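Local coordinates for putative aldehyde dehydrogenase AldY (Bacillus subtilis, PDB 4DNG), which probably oxidises aldehydes to carboxylates with NAD(+) and may contribute to protecting cells against stress from ethanol and related compounds, at residues 7-12 with 39-44; 47-52 with 205-210. One frame throughout, in Å; residues are numbered along the deposited sequence.

Contact 1: residues 7-12 with 39-44; sequences NKSFIN and SLATGK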
# COMPACT_ATOMS: atom_id res chain seq x y z
N ASN A 7 -33.11 -9.78 -6.17
CA ASN A 7 -32.73 -8.80 -7.18
C ASN A 7 -32.59 -7.39 -6.57
O ASN A 7 -32.60 -6.38 -7.28
CB ASN A 7 -33.75 -8.81 -8.32
CG ASN A 7 -35.18 -8.80 -7.81
OD1 ASN A 7 -35.43 -8.47 -6.66
ND2 ASN A 7 -36.11 -9.16 -8.67
N LYS A 8 -32.43 -7.35 -5.25
CA LYS A 8 -32.34 -6.09 -4.53
C LYS A 8 -30.96 -5.89 -3.91
O LYS A 8 -30.18 -6.83 -3.79
CB LYS A 8 -33.42 -6.02 -3.45
CG LYS A 8 -34.76 -6.61 -3.87
CD LYS A 8 -35.93 -5.74 -3.44
CE LYS A 8 -37.12 -5.98 -4.36
NZ LYS A 8 -38.19 -4.97 -4.10
N SER A 9 -30.68 -4.65 -3.50
CA SER A 9 -29.52 -4.37 -2.70
C SER A 9 -29.83 -4.92 -1.35
O SER A 9 -31.00 -5.07 -1.00
CB SER A 9 -29.30 -2.88 -2.56
OG SER A 9 -28.98 -2.33 -3.82
N PHE A 10 -28.78 -5.23 -0.60
CA PHE A 10 -28.96 -5.59 0.79
C PHE A 10 -28.21 -4.52 1.55
O PHE A 10 -26.98 -4.52 1.58
CB PHE A 10 -28.41 -6.99 1.08
CG PHE A 10 -28.68 -7.50 2.47
CD1 PHE A 10 -29.87 -8.12 2.78
CD2 PHE A 10 -27.71 -7.40 3.46
CE1 PHE A 10 -30.12 -8.60 4.07
CE2 PHE A 10 -27.95 -7.89 4.75
CZ PHE A 10 -29.15 -8.50 5.06
N ILE A 11 -28.99 -3.59 2.12
CA ILE A 11 -28.49 -2.48 2.92
C ILE A 11 -29.05 -2.57 4.34
O ILE A 11 -30.24 -2.85 4.53
CB ILE A 11 -28.78 -1.11 2.24
CG1 ILE A 11 -28.20 -1.09 0.81
CG2 ILE A 11 -28.17 0.03 3.04
CD1 ILE A 11 -28.77 -0.03 -0.14
N ASN A 12 -28.18 -2.37 5.33
CA ASN A 12 -28.54 -2.33 6.75
C ASN A 12 -29.48 -3.44 7.17
O ASN A 12 -30.41 -3.22 7.95
CB ASN A 12 -29.12 -0.95 7.13
CG ASN A 12 -29.06 -0.67 8.63
OD1 ASN A 12 -28.23 -1.21 9.38
ND2 ASN A 12 -29.97 0.19 9.09
N SER A 39 -33.58 -3.15 -9.99
CA SER A 39 -33.61 -1.70 -9.89
C SER A 39 -32.26 -1.20 -9.37
O SER A 39 -31.68 -1.79 -8.44
CB SER A 39 -34.71 -1.26 -8.93
OG SER A 39 -34.42 -1.71 -7.63
N LEU A 40 -31.79 -0.11 -9.96
CA LEU A 40 -30.45 0.41 -9.72
C LEU A 40 -30.47 1.41 -8.58
O LEU A 40 -31.24 2.36 -8.59
CB LEU A 40 -29.93 1.07 -11.00
CG LEU A 40 -29.88 0.11 -12.18
CD1 LEU A 40 -29.35 0.77 -13.44
CD2 LEU A 40 -29.04 -1.10 -11.79
N ALA A 41 -29.60 1.20 -7.59
CA ALA A 41 -29.53 2.08 -6.44
C ALA A 41 -28.81 3.38 -6.80
O ALA A 41 -28.10 3.44 -7.81
CB ALA A 41 -28.81 1.37 -5.31
N THR A 42 -28.98 4.43 -5.99
CA THR A 42 -28.47 5.76 -6.35
C THR A 42 -27.23 6.14 -5.60
O THR A 42 -26.93 5.56 -4.53
CB THR A 42 -29.46 6.88 -5.99
OG1 THR A 42 -29.51 7.02 -4.57
CG2 THR A 42 -30.84 6.57 -6.52
N GLY A 43 -26.54 7.14 -6.13
CA GLY A 43 -25.49 7.84 -5.37
C GLY A 43 -25.83 8.08 -3.91
O GLY A 43 -25.06 7.70 -3.02
N LYS A 44 -27.00 8.67 -3.65
CA LYS A 44 -27.41 8.94 -2.28
C LYS A 44 -27.47 7.64 -1.45
O LYS A 44 -26.92 7.58 -0.36
CB LYS A 44 -28.74 9.69 -2.26
CG LYS A 44 -28.91 10.64 -1.07
CD LYS A 44 -29.50 9.94 0.14
CE LYS A 44 -29.43 10.82 1.38
NZ LYS A 44 -30.14 10.17 2.52
O HOH W 1 -30.53 -1.66 -5.64
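S39 and A41 face the start of strand 9-11 across a small interface. The two segments bury only 100 Å² between them. At S39 the approach is by main chain: its N lies 4.3 Å from N7 O. The S39 carbonyl then reaches the strand through a water. This water donates to S39 O at 3.0 Å and also bonds S9 OG at 2.5 Å. The S39 hydroxyl is used differently, being hydrogen-bonded to the backbone N of G18. L40 turns its side chain from the strand and packs on R22 and D210. A41 points back, and its methyl CB sits 4.0 Å from S9 OG. The S9 hydroxyl stands beside its own backbone N (chi1 -66°), on the side facing A41. That hydroxyl also accepts the N-H of L208, so water and backbone together fix its rotation. T42 ends the extended run as the N-cap of helix 43-60. Its OG1 caps a backbone N in the first turn, and Q45 OE1 bonds back to T42 N, which makes a capping box. G43 and K44 start the helix, where K44 forms a salt bridge with D48. Strand 9-11 pairs with strand 14-16 in a hairpin. F10 points to helix 183-196, while I11 packs on I52 of helix 43-60.

Contact 2: residues 47-52 with 205-210; sequences EDAFDI and NVMLTD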
# COMPACT_ATOMS: atom_id res chain seq x y z
N GLU A 47 -24.01 6.46 -0.43
CA GLU A 47 -23.57 7.26 0.72
C GLU A 47 -24.26 6.85 2.02
O GLU A 47 -23.59 6.72 3.03
CB GLU A 47 -23.69 8.76 0.46
CG GLU A 47 -22.81 9.26 -0.67
CD GLU A 47 -23.43 10.42 -1.44
OE1 GLU A 47 -24.66 10.63 -1.31
OE2 GLU A 47 -22.72 11.12 -2.18
N ASP A 48 -25.58 6.63 2.01
CA ASP A 48 -26.23 6.05 3.20
C ASP A 48 -25.50 4.76 3.64
O ASP A 48 -25.15 4.60 4.82
CB ASP A 48 -27.70 5.73 2.97
CG ASP A 48 -28.56 6.97 2.76
OD1 ASP A 48 -28.09 8.11 3.01
OD2 ASP A 48 -29.72 6.79 2.35
N ALA A 49 -25.26 3.87 2.68
CA ALA A 49 -24.65 2.57 2.92
C ALA A 49 -23.27 2.66 3.55
O ALA A 49 -22.98 1.97 4.53
CB ALA A 49 -24.61 1.77 1.64
N PHE A 50 -22.41 3.52 3.01
CA PHE A 50 -21.14 3.82 3.67
C PHE A 50 -21.33 4.36 5.11
O PHE A 50 -20.66 3.89 6.03
CB PHE A 50 -20.29 4.76 2.81
CG PHE A 50 -19.49 4.04 1.74
CD1 PHE A 50 -18.59 3.04 2.09
CD2 PHE A 50 -19.64 4.37 0.39
CE1 PHE A 50 -17.84 2.37 1.12
CE2 PHE A 50 -18.91 3.70 -0.58
CZ PHE A 50 -18.00 2.70 -0.21
N ASP A 51 -22.25 5.32 5.27
CA ASP A 51 -22.60 5.89 6.58
C ASP A 51 -23.04 4.77 7.54
O ASP A 51 -22.54 4.65 8.67
CB ASP A 51 -23.67 6.98 6.34
CG ASP A 51 -24.36 7.45 7.62
OD1 ASP A 51 -23.81 7.32 8.73
OD2 ASP A 51 -25.49 7.99 7.48
N ILE A 52 -23.97 3.92 7.07
CA ILE A 52 -24.45 2.78 7.82
C ILE A 52 -23.36 1.74 8.15
O ILE A 52 -23.34 1.17 9.24
CB ILE A 52 -25.60 2.10 7.07
CG1 ILE A 52 -26.88 2.92 7.20
CG2 ILE A 52 -25.82 0.69 7.59
CD1 ILE A 52 -27.94 2.57 6.17
N ASN A 205 -23.00 -4.78 3.20
CA ASN A 205 -23.93 -4.11 2.34
C ASN A 205 -23.62 -4.42 0.89
O ASN A 205 -22.47 -4.28 0.46
CB ASN A 205 -23.89 -2.62 2.63
CG ASN A 205 -24.21 -2.31 4.09
OD1 ASN A 205 -25.37 -2.25 4.49
ND2 ASN A 205 -23.17 -2.14 4.90
N VAL A 206 -24.64 -4.87 0.14
CA VAL A 206 -24.46 -5.22 -1.26
C VAL A 206 -25.28 -4.30 -2.16
O VAL A 206 -26.51 -4.31 -2.12
CB VAL A 206 -24.82 -6.70 -1.55
CG1 VAL A 206 -24.77 -6.96 -3.05
CG2 VAL A 206 -23.90 -7.66 -0.81
N MET A 207 -24.57 -3.54 -2.99
CA MET A 207 -25.15 -2.54 -3.86
C MET A 207 -25.42 -3.04 -5.26
O MET A 207 -24.51 -3.50 -5.96
CB MET A 207 -24.18 -1.37 -3.97
CG MET A 207 -23.81 -0.83 -2.60
SD MET A 207 -25.28 -0.10 -1.84
CE MET A 207 -24.78 -0.33 -0.15
N LEU A 208 -26.68 -2.97 -5.66
CA LEU A 208 -27.06 -3.27 -7.04
C LEU A 208 -27.24 -1.96 -7.76
O LEU A 208 -28.18 -1.21 -7.52
CB LEU A 208 -28.34 -4.11 -7.08
CG LEU A 208 -28.07 -5.61 -7.18
CD1 LEU A 208 -27.18 -6.09 -6.05
CD2 LEU A 208 -29.38 -6.39 -7.20
N THR A 209 -26.30 -1.66 -8.63
CA THR A 209 -26.26 -0.37 -9.25
C THR A 209 -25.32 -0.40 -10.43
O THR A 209 -24.88 -1.46 -10.84
CB THR A 209 -25.86 0.71 -8.23
OG1 THR A 209 -25.88 1.99 -8.88
CG2 THR A 209 -24.47 0.42 -7.66
N ASP A 210 -25.03 0.76 -10.99
CA ASP A 210 -24.07 0.82 -12.08
C ASP A 210 -23.32 2.13 -11.99
O ASP A 210 -23.65 3.01 -11.20
CB ASP A 210 -24.73 0.56 -13.46
CG ASP A 210 -25.66 1.69 -13.91
OD1 ASP A 210 -25.90 2.62 -13.12
OD2 ASP A 210 -26.16 1.65 -15.07
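The N205 side-chain amide presents one flat face to helix 47-52. Its CG stands beside the backbone N (chi1 -58°), and chi2 of -82° turns the amide broadside to the helix. A49 O lies over this face, 4.1 Å from N205 ND2. I52 comes to the same face at a slant, near the oxygen, with its CG2 4.3 Å from N205 OD1. The polar ends of the amide are satisfied by other partners. N12 N donates to OD1 from close to the amide plane, and ND2 bonds G202 O. These two bonds hold the group by both ends and fix its rotation. They satisfy both ends of a buried amide. M207 supplies the second half of the interface. The bend of its chain at chi2 (-66°) turns the end of the chain toward A49. M207 SD is 4.0 Å from A49 CB. The terminal methyl of M207 is modelled too close to the same CB, so its exact placement is doubtful. A49 meets both groups, its carbonyl O over the amide and its methyl at the thioether. It is the small residue at the point of nearest backbone approach, with its CA 6.7 Å from that of N205. I11 of strand 9-11 packs on N205 and M207. V206 and L208 point the other way, onto helix 183-196. Strand 204-206 runs parallel to strand 173-177, and helix 183-196 connects them. This is a beta-alpha-beta crossover of the Rossmann-like NAD-binding domain of aldehyde dehydrogenases, with helix 43-60 packed on the opposite face of the sheet.

In the fold
Contacts 1 and 2 form one continuous cluster, with centres about 6 Å apart. The run 205-210 flanks both segments of contact 1 and bonds to each. V206 N lies 2.8 Å from F10 O, a probable backbone hydrogen bond that ties strand 9-11 to strand 204-206. On the other segment, A41 N lies 2.8 Å from L208 O. Helix 43-60 links the two contacts: its capped start follows directly on the touching residues of contact 1, and its next turns carry contact 2. The cluster is peripheral, its contacts centred about 23 and 21 Å from the chain centre. It lies away from the predicted catalytic residue E253 and from the NAD(+) site inferred at 231-236.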